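Local coordinates for attaching and effacing protein, pathogenesis factor (PDB 4E9L) that acts as an Escherichia coli adhesin of the intimin/invasin family, of which this chain is a run of bacterial immunoglobulin-like domains, at residues G330-A335 with G360-T365; L316-K321 with V377-N382; A156-G161 with L167-K172. All coordinates share one frame; numbering follows the deposited sequence.

Contact 1. Residues G330-A335 with G360-T365; sequences GLKPDA and GVYVST
Tyr362 is gripped by 330-335 through both its hydroxyl and its ring. The polar part is one hydrogen bond: Leu331 N donates to Tyr362 OH over 3.0 Å, with a nearly straight N-H...O angle of 162°. Gly330 N also comes close to the hydroxyl, but its angle is too poor for a bond; that amide is instead paired with the carboxylate of Glu356. The tyrosine hydroxyl is in addition hydrogen-bonded to Val328 O, two residues before Gly330 in the same loop.

The remainder is packing round the ring. Pro333 CG lies over one face, while Pro333 CD approaches Tyr362 CD2 to 3.8 Å. Lys332 runs past the ring edge, its CD 4.2 Å from Tyr362 CD2, before its NZ reaches Trp354 O. Leu331 O rests obliquely against the ring, 3.2 Å from Tyr362 CZ. With CG turned anti to the carbonyl carbon (chi1 -53°), Tyr362 extends from its strand to this irregular loop, spanning 7.9 Å between Lys332 CA and Tyr362 CA.

Two hydrogen bonds at the hydroxyl and a proline over the ring probably restrain the ring's position and its rotation, and they tie the loop leading to strand 337-339 onto strand 361-367.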
loop_
_atom_site.group_PDB
_atom_site.type_symbol
_atom_site.label_atom_id
_atom_site.label_comp_id
_atom_site.label_asym_id
_atom_site.label_seq_id
_atom_site.Cartn_x
_atom_site.Cartn_y
_atom_site.Cartn_z
ATOM N N GLY A 330 -3.513 -19.594 18.867
ATOM C CA GLY A 330 -2.303 -19.937 18.124
ATOM C C GLY A 330 -1.027 -19.299 18.629
ATOM O O GLY A 330 -0.051 -19.178 17.878
ATOM N N LEU A 331 -1.003 -18.925 19.914
ATOM C CA LEU A 331 0.141 -18.253 20.503
ATOM C C LEU A 331 0.593 -18.959 21.770
ATOM O O LEU A 331 0.019 -18.764 22.864
ATOM C CB LEU A 331 -0.188 -16.765 20.731
ATOM C CG LEU A 331 0.840 -15.900 21.437
ATOM C CD1 LEU A 331 2.136 -15.780 20.627
ATOM C CD2 LEU A 331 0.258 -14.530 21.759
ATOM N N LYS A 332 1.615 -19.803 21.604
ATOM C CA LYS A 332 2.203 -20.565 22.697
ATOM C C LYS A 332 2.942 -19.741 23.777
ATOM O O LYS A 332 3.965 -19.088 23.510
ATOM C CB LYS A 332 3.052 -21.743 22.185
ATOM C CG LYS A 332 2.708 -23.070 22.872
ATOM C CD LYS A 332 1.325 -23.629 22.490
ATOM C CE LYS A 332 1.346 -24.507 21.255
ATOM N NZ LYS A 332 2.119 -25.764 21.466
ATOM N N PRO A 333 2.476 -19.857 25.029
ATOM C CA PRO A 333 3.147 -19.155 26.138
ATOM C C PRO A 333 4.557 -19.679 26.404
ATOM O O PRO A 333 4.916 -20.773 25.960
ATOM C CB PRO A 333 2.216 -19.415 27.329
ATOM C CG PRO A 333 0.889 -19.831 26.701
ATOM C CD PRO A 333 1.299 -20.607 25.511
ATOM N N ASP A 334 5.369 -18.875 27.113
ATOM C CA ASP A 334 6.727 -19.240 27.500
ATOM C C ASP A 334 6.626 -20.036 28.825
ATOM O O ASP A 334 5.522 -20.245 29.353
ATOM C CB ASP A 334 7.561 -17.951 27.763
ATOM C CG ASP A 334 7.571 -16.908 26.650
ATOM O OD1 ASP A 334 7.631 -17.301 25.473
ATOM O OD2 ASP A 334 7.587 -15.691 26.971
ATOM N N ALA A 335 7.783 -20.430 29.379
ATOM C CA ALA A 335 7.849 -21.077 30.684
ATOM C C ALA A 335 7.395 -20.030 31.719
ATOM O O ALA A 335 7.725 -18.851 31.563
ATOM C CB ALA A 335 9.273 -21.523 30.982
ATOM N N GLY A 360 -8.162 -19.982 22.731
ATOM C CA GLY A 360 -7.401 -19.134 23.657
ATOM C C GLY A 360 -7.183 -19.765 25.029
ATOM O O GLY A 360 -6.880 -19.057 25.991
ATOM N N VAL A 361 -7.330 -21.094 25.145
ATOM C CA VAL A 361 -7.169 -21.794 26.433
ATOM C C VAL A 361 -5.983 -22.731 26.339
ATOM O O VAL A 361 -5.999 -23.649 25.520
ATOM C CB VAL A 361 -8.451 -22.535 26.884
ATOM C CG1 VAL A 361 -8.197 -23.327 28.191
ATOM C CG2 VAL A 361 -9.622 -21.558 27.044
ATOM N N TYR A 362 -4.946 -22.484 27.159
ATOM C CA TYR A 362 -3.707 -23.264 27.131
ATOM C C TYR A 362 -3.552 -24.047 28.424
ATOM O O TYR A 362 -3.761 -23.507 29.519
ATOM C CB TYR A 362 -2.487 -22.363 26.834
ATOM C CG TYR A 362 -2.654 -21.512 25.574
ATOM C CD1 TYR A 362 -3.391 -20.325 25.598
ATOM C CD2 TYR A 362 -2.044 -21.876 24.376
ATOM C CE1 TYR A 362 -3.561 -19.553 24.438
ATOM C CE2 TYR A 362 -2.199 -21.111 23.218
ATOM C CZ TYR A 362 -2.958 -19.947 23.254
ATOM O OH TYR A 362 -3.095 -19.193 22.102
ATOM N N VAL A 363 -3.205 -25.337 28.295
ATOM C CA VAL A 363 -3.069 -26.222 29.459
ATOM C C VAL A 363 -1.617 -26.709 29.568
ATOM O O VAL A 363 -0.992 -27.018 28.548
ATOM C CB VAL A 363 -4.121 -27.390 29.382
ATOM C CG1 VAL A 363 -3.925 -28.413 30.496
ATOM C CG2 VAL A 363 -5.555 -26.847 29.405
ATOM N N SER A 364 -1.079 -26.735 30.794
ATOM C CA SER A 364 0.270 -27.243 31.090
ATOM C C SER A 364 0.252 -28.008 32.411
ATOM O O SER A 364 -0.528 -27.693 33.308
ATOM C CB SER A 364 1.275 -26.096 31.196
ATOM O OG SER A 364 2.577 -26.559 31.527
ATOM N N THR A 365 1.141 -28.982 32.544
ATOM C CA THR A 365 1.274 -29.747 33.776
ATOM C C THR A 365 2.398 -29.112 34.564
ATOM O O THR A 365 3.523 -28.998 34.062
ATOM C CB THR A 365 1.602 -31.223 33.476
ATOM O OG1 THR A 365 0.487 -31.822 32.787
ATOM C CG2 THR A 365 1.910 -32.016 34.740
#

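Contact 2. Residues L316-K321 with V377-N382; sequences LTFTMK and VMPRVN
Phe318 and Met320 both swing CG anti to the backbone N (chi1 174° in each), which carries ring and thioether across to Val381. A bend at chi3 of Met320 (61°) then folds its methyl away from the straight course of the chain and leaves SD at the front of the contact. Val381 offers CG2 to both partners on the same side.

That methyl is where the packing converges. Val381 CG2 lies 3.7 Å from Phe318 CE2, the ring standing oblique to it, and 3.8 Å from Met320 SD. Met320 and Val381 meet tip to tip, and SD also touches Val381 CG1 at 3.9 Å. At the other meta carbon, Phe318 CE1 lies 4.2 Å from Pro379 CG, a looser approach and again an oblique one. All four residues are buried, and no hydrogen bond crosses. The CA atoms of Phe318 and Pro379 are 8.1 Å apart, too far for strands paired in one sheet and as expected for facing layers.

Strand 313-319, paired with 300-303 and 361-367, forms one layer of the immunoglobulin-like sandwich; strand 373-381, paired with 337-339 and 391-395, belongs to the other. Leu301 of the first layer closes against both Phe318 and Pro379, and Tyr362 packs beside Met320.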
loop_
_atom_site.group_PDB
_atom_site.type_symbol
_atom_site.label_atom_id
_atom_site.label_comp_id
_atom_site.label_asym_id
_atom_site.label_seq_id
_atom_site.Cartn_x
_atom_site.Cartn_y
_atom_site.Cartn_z
ATOM N N LEU A 316 -2.401 -26.648 34.991
ATOM C CA LEU A 316 -2.555 -25.195 34.899
ATOM C C LEU A 316 -3.453 -24.927 33.707
ATOM O O LEU A 316 -3.266 -25.556 32.661
ATOM C CB LEU A 316 -1.177 -24.495 34.660
ATOM C CG LEU A 316 -0.126 -24.675 35.754
ATOM C CD1 LEU A 316 1.139 -23.862 35.427
ATOM C CD2 LEU A 316 -0.694 -24.336 37.149
ATOM N N THR A 317 -4.422 -24.007 33.856
ATOM C CA THR A 317 -5.310 -23.589 32.760
ATOM C C THR A 317 -5.145 -22.095 32.578
ATOM O O THR A 317 -5.480 -21.312 33.472
ATOM C CB THR A 317 -6.780 -24.021 32.966
ATOM O OG1 THR A 317 -6.838 -25.438 33.089
ATOM C CG2 THR A 317 -7.677 -23.615 31.775
ATOM N N PHE A 318 -4.583 -21.712 31.425
ATOM C CA PHE A 318 -4.296 -20.332 31.090
ATOM C C PHE A 318 -5.229 -19.854 29.982
ATOM O O PHE A 318 -5.225 -20.431 28.899
ATOM C CB PHE A 318 -2.806 -20.164 30.740
ATOM C CG PHE A 318 -2.430 -18.792 30.234
ATOM C CD1 PHE A 318 -2.631 -17.658 31.021
ATOM C CD2 PHE A 318 -1.926 -18.624 28.949
ATOM C CE1 PHE A 318 -2.314 -16.386 30.540
ATOM C CE2 PHE A 318 -1.621 -17.342 28.461
ATOM C CZ PHE A 318 -1.831 -16.233 29.259
ATOM N N THR A 319 -6.082 -18.834 30.291
ATOM C CA THR A 319 -7.057 -18.278 29.336
ATOM C C THR A 319 -6.521 -16.937 28.913
ATOM O O THR A 319 -6.329 -16.058 29.746
ATOM C CB THR A 319 -8.457 -18.180 29.962
ATOM O OG1 THR A 319 -8.888 -19.500 30.263
ATOM C CG2 THR A 319 -9.482 -17.503 29.028
ATOM N N MET A 320 -6.254 -16.794 27.633
ATOM C CA MET A 320 -5.657 -15.576 27.139
ATOM C C MET A 320 -6.622 -14.760 26.275
ATOM O O MET A 320 -7.186 -15.270 25.304
ATOM C CB MET A 320 -4.358 -15.930 26.407
ATOM C CG MET A 320 -3.704 -14.777 25.734
ATOM S SD MET A 320 -1.941 -15.014 25.451
ATOM C CE MET A 320 -1.910 -16.433 24.421
ATOM N N LYS A 321 -6.813 -13.495 26.652
ATOM C CA LYS A 321 -7.658 -12.583 25.885
ATOM C C LYS A 321 -6.926 -11.265 25.549
ATOM O O LYS A 321 -5.978 -10.891 26.250
ATOM C CB LYS A 321 -8.938 -12.279 26.660
ATOM C CG LYS A 321 -9.924 -13.440 26.704
ATOM C CD LYS A 321 -11.219 -13.026 27.397
ATOM C CE LYS A 321 -12.124 -14.206 27.690
ATOM N NZ LYS A 321 -11.697 -14.922 28.909
ATOM N N VAL A 377 3.185 -18.088 40.800
ATOM C CA VAL A 377 3.371 -18.539 39.424
ATOM C C VAL A 377 2.963 -17.424 38.443
ATOM O O VAL A 377 1.781 -17.063 38.373
ATOM C CB VAL A 377 2.604 -19.878 39.160
ATOM C CG1 VAL A 377 2.802 -20.361 37.734
ATOM C CG2 VAL A 377 3.017 -20.969 40.137
ATOM N N MET A 378 3.935 -16.902 37.683
ATOM C CA MET A 378 3.655 -15.835 36.734
ATOM C C MET A 378 3.788 -16.335 35.304
ATOM O O MET A 378 4.908 -16.600 34.840
ATOM C CB MET A 378 4.510 -14.571 37.004
ATOM C CG MET A 378 4.291 -13.428 35.982
ATOM S SD MET A 378 2.563 -12.867 35.739
ATOM C CE MET A 378 2.267 -12.006 37.329
ATOM N N PRO A 379 2.646 -16.516 34.598
ATOM C CA PRO A 379 2.718 -16.947 33.198
ATOM C C PRO A 379 3.367 -15.843 32.355
ATOM O O PRO A 379 3.280 -14.642 32.686
ATOM C CB PRO A 379 1.257 -17.166 32.810
ATOM C CG PRO A 379 0.497 -16.246 33.684
ATOM C CD PRO A 379 1.247 -16.240 34.994
ATOM N N ARG A 380 4.023 -16.265 31.284
ATOM C CA ARG A 380 4.734 -15.379 30.376
ATOM C C ARG A 380 4.321 -15.656 28.944
ATOM O O ARG A 380 4.212 -16.824 28.534
ATOM C CB ARG A 380 6.263 -15.590 30.529
ATOM C CG ARG A 380 6.852 -14.974 31.784
ATOM C CD ARG A 380 7.182 -13.526 31.493
ATOM N NE ARG A 380 7.601 -12.797 32.683
ATOM C CZ ARG A 380 8.861 -12.506 32.973
ATOM N NH1 ARG A 380 9.841 -12.887 32.161
ATOM N NH2 ARG A 380 9.154 -11.833 34.080
ATOM N N VAL A 381 4.125 -14.577 28.174
ATOM C CA VAL A 381 3.757 -14.661 26.751
ATOM C C VAL A 381 4.596 -13.583 26.050
ATOM O O VAL A 381 4.503 -12.412 26.417
ATOM C CB VAL A 381 2.222 -14.471 26.512
ATOM C CG1 VAL A 381 1.905 -14.384 25.026
ATOM C CG2 VAL A 381 1.404 -15.589 27.148
ATOM N N ASN A 382 5.428 -13.981 25.081
ATOM C CA ASN A 382 6.320 -13.065 24.334
ATOM C C ASN A 382 7.162 -12.182 25.272
ATOM O O ASN A 382 7.229 -10.964 25.100
ATOM C CB ASN A 382 5.529 -12.231 23.291
ATOM C CG ASN A 382 4.929 -13.038 22.153
ATOM O OD1 ASN A 382 5.480 -14.058 21.697
ATOM N ND2 ASN A 382 3.793 -12.574 21.640
#

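Contact 3. Residues A156-G161 with L167-K172; sequences AQISLG and LDVMPK
Ile158 and Val169 meet methyl to methyl in the core of this domain, with Leu160 and Leu167 forming a second pair beside them. All of the contact between the segments is apolar. Ile158 CD1 and Val169 CG2 reach toward each other tip to tip and close to 3.7 Å. Ile158 directs CG1 anti to the carbonyl carbon (chi1 -62°), and its extended chi2 of 155° carries CD1 forward to the valine. The same methyl comes only loosely near Leu167 CD2, at 4.4 Å. Leu167 is approached more firmly by Leu160, CD2 to CD2 at 3.9 Å, their side chains lying aslant one another. The CB of Leu160 is not aimed at the partner strand; it is the CD2 branch that makes the touch.

No hydrogen bond joins the two segments, and the spacing explains this: Ile158 CA and Val169 CA are 9.8 Å apart, the distance of opposed sheets. The backbone of 156-161 pairs within its own sheet, as where Ile158 bonds with Val109 of strand 108-114. Leu98 packs on both Ile158 and Val169, extending the apolar cluster.

Between these two segments, branched aliphatic side chains make the whole contact, from the end of strand 153-159 and the Leu160 that follows it to strand 165-173, which implies cohesion through shape and burial, with no directional bond to fix the pairing.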
loop_
_atom_site.group_PDB
_atom_site.type_symbol
_atom_site.label_atom_id
_atom_site.label_comp_id
_atom_site.label_asym_id
_atom_site.label_seq_id
_atom_site.Cartn_x
_atom_site.Cartn_y
_atom_site.Cartn_z
ATOM N N ALA A 156 0.527 20.235 -38.520
ATOM C CA ALA A 156 0.645 18.778 -38.676
ATOM C C ALA A 156 -0.169 18.100 -37.594
ATOM O O ALA A 156 -0.276 18.628 -36.492
ATOM C CB ALA A 156 2.094 18.322 -38.615
ATOM N N GLN A 157 -0.757 16.943 -37.910
ATOM C CA GLN A 157 -1.547 16.210 -36.930
ATOM C C GLN A 157 -0.731 15.049 -36.419
ATOM O O GLN A 157 -0.152 14.301 -37.223
ATOM C CB GLN A 157 -2.873 15.702 -37.553
ATOM C CG GLN A 157 -3.813 16.806 -38.061
ATOM C CD GLN A 157 -4.266 17.801 -37.003
ATOM O OE1 GLN A 157 -4.361 17.500 -35.807
ATOM N NE2 GLN A 157 -4.598 19.010 -37.441
ATOM N N ILE A 158 -0.631 14.914 -35.096
ATOM C CA ILE A 158 0.097 13.789 -34.490
ATOM C C ILE A 158 -0.898 12.734 -33.967
ATOM O O ILE A 158 -1.768 13.073 -33.170
ATOM C CB ILE A 158 1.134 14.226 -33.400
ATOM C CG1 ILE A 158 2.236 15.135 -33.998
ATOM C CG2 ILE A 158 1.791 12.984 -32.736
ATOM C CD1 ILE A 158 2.907 16.094 -32.959
ATOM N N SER A 159 -0.798 11.484 -34.435
ATOM C CA SER A 159 -1.627 10.381 -33.919
ATOM C C SER A 159 -0.775 9.783 -32.817
ATOM O O SER A 159 0.337 9.327 -33.085
ATOM C CB SER A 159 -1.887 9.323 -34.996
ATOM O OG SER A 159 -2.556 9.899 -36.105
ATOM N N LEU A 160 -1.251 9.863 -31.575
ATOM C CA LEU A 160 -0.495 9.403 -30.412
ATOM C C LEU A 160 -0.553 7.929 -30.214
ATOM O O LEU A 160 -1.590 7.318 -30.423
ATOM C CB LEU A 160 -0.969 10.110 -29.127
ATOM C CG LEU A 160 -0.822 11.636 -29.131
ATOM C CD1 LEU A 160 -1.718 12.258 -28.094
ATOM C CD2 LEU A 160 0.649 12.053 -28.938
ATOM N N GLY A 161 0.558 7.371 -29.767
ATOM C CA GLY A 161 0.634 5.967 -29.407
ATOM C C GLY A 161 -0.042 5.770 -28.056
ATOM O O GLY A 161 -0.723 6.669 -27.540
ATOM N N LEU A 167 5.874 14.531 -24.468
ATOM C CA LEU A 167 6.016 14.540 -25.917
ATOM C C LEU A 167 6.643 15.905 -26.267
ATOM O O LEU A 167 6.098 16.941 -25.898
ATOM C CB LEU A 167 4.695 14.346 -26.665
ATOM C CG LEU A 167 4.809 14.445 -28.205
ATOM C CD1 LEU A 167 5.446 13.176 -28.797
ATOM C CD2 LEU A 167 3.455 14.702 -28.839
ATOM N N ASP A 168 7.818 15.886 -26.893
ATOM C CA ASP A 168 8.545 17.082 -27.329
ATOM C C ASP A 168 8.513 17.089 -28.846
ATOM O O ASP A 168 8.824 16.068 -29.466
ATOM C CB ASP A 168 10.007 17.030 -26.858
ATOM C CG ASP A 168 10.222 17.171 -25.363
ATOM O OD1 ASP A 168 9.218 17.174 -24.614
ATOM O OD2 ASP A 168 11.402 17.281 -24.941
ATOM N N VAL A 169 8.092 18.197 -29.445
ATOM C CA VAL A 169 8.006 18.315 -30.906
ATOM C C VAL A 169 8.820 19.518 -31.369
ATOM O O VAL A 169 8.636 20.637 -30.871
ATOM C CB VAL A 169 6.527 18.363 -31.414
ATOM C CG1 VAL A 169 6.447 18.365 -32.943
ATOM C CG2 VAL A 169 5.706 17.205 -30.844
ATOM N N MET A 170 9.719 19.281 -32.326
ATOM C CA MET A 170 10.547 20.329 -32.917
ATOM C C MET A 170 10.454 20.243 -34.463
ATOM O O MET A 170 10.728 19.163 -35.025
ATOM C CB MET A 170 12.021 20.188 -32.411
ATOM C CG MET A 170 13.064 21.034 -33.175
ATOM S SD MET A 170 12.918 22.847 -32.910
ATOM C CE MET A 170 13.680 23.021 -31.277
ATOM N N PRO A 171 10.091 21.337 -35.180
ATOM C CA PRO A 171 10.172 21.278 -36.649
ATOM C C PRO A 171 11.646 21.353 -37.054
ATOM O O PRO A 171 12.483 21.907 -36.309
ATOM C CB PRO A 171 9.408 22.520 -37.106
ATOM C CG PRO A 171 9.598 23.495 -35.984
ATOM C CD PRO A 171 9.754 22.704 -34.713
ATOM N N LYS A 172 11.968 20.746 -38.193
ATOM C CA LYS A 172 13.321 20.690 -38.716
ATOM C C LYS A 172 13.359 20.971 -40.220
ATOM O O LYS A 172 12.402 20.698 -40.939
ATOM C CB LYS A 172 13.997 19.348 -38.360
ATOM C CG LYS A 172 14.218 19.161 -36.823
ATOM C CD LYS A 172 15.163 18.041 -36.499
ATOM C CE LYS A 172 15.491 18.003 -35.023
ATOM N NZ LYS A 172 15.978 16.656 -34.611
#

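In the fold
Contacts 1 and 2 share one domain, with centres 7 Å apart, and they interlock: Tyr362 N is probably hydrogen-bonded to Phe318 O (2.7 Å), and Leu331 O packs on Met320 CE at 3.4 Å. Contact 2 joins the two sheets of that sandwich, while contact 1 fastens the intervening loop to its core. Contact 3 belongs to another invasin-type domain on the opposite side of the chain's centre, its own centre 71 Å from that of contact 1. By sheet order, its strands 153-159 and 165-173 correspond to 361-367 and 373-381, so contacts 2 and 3 pack matching layers of repeated domains.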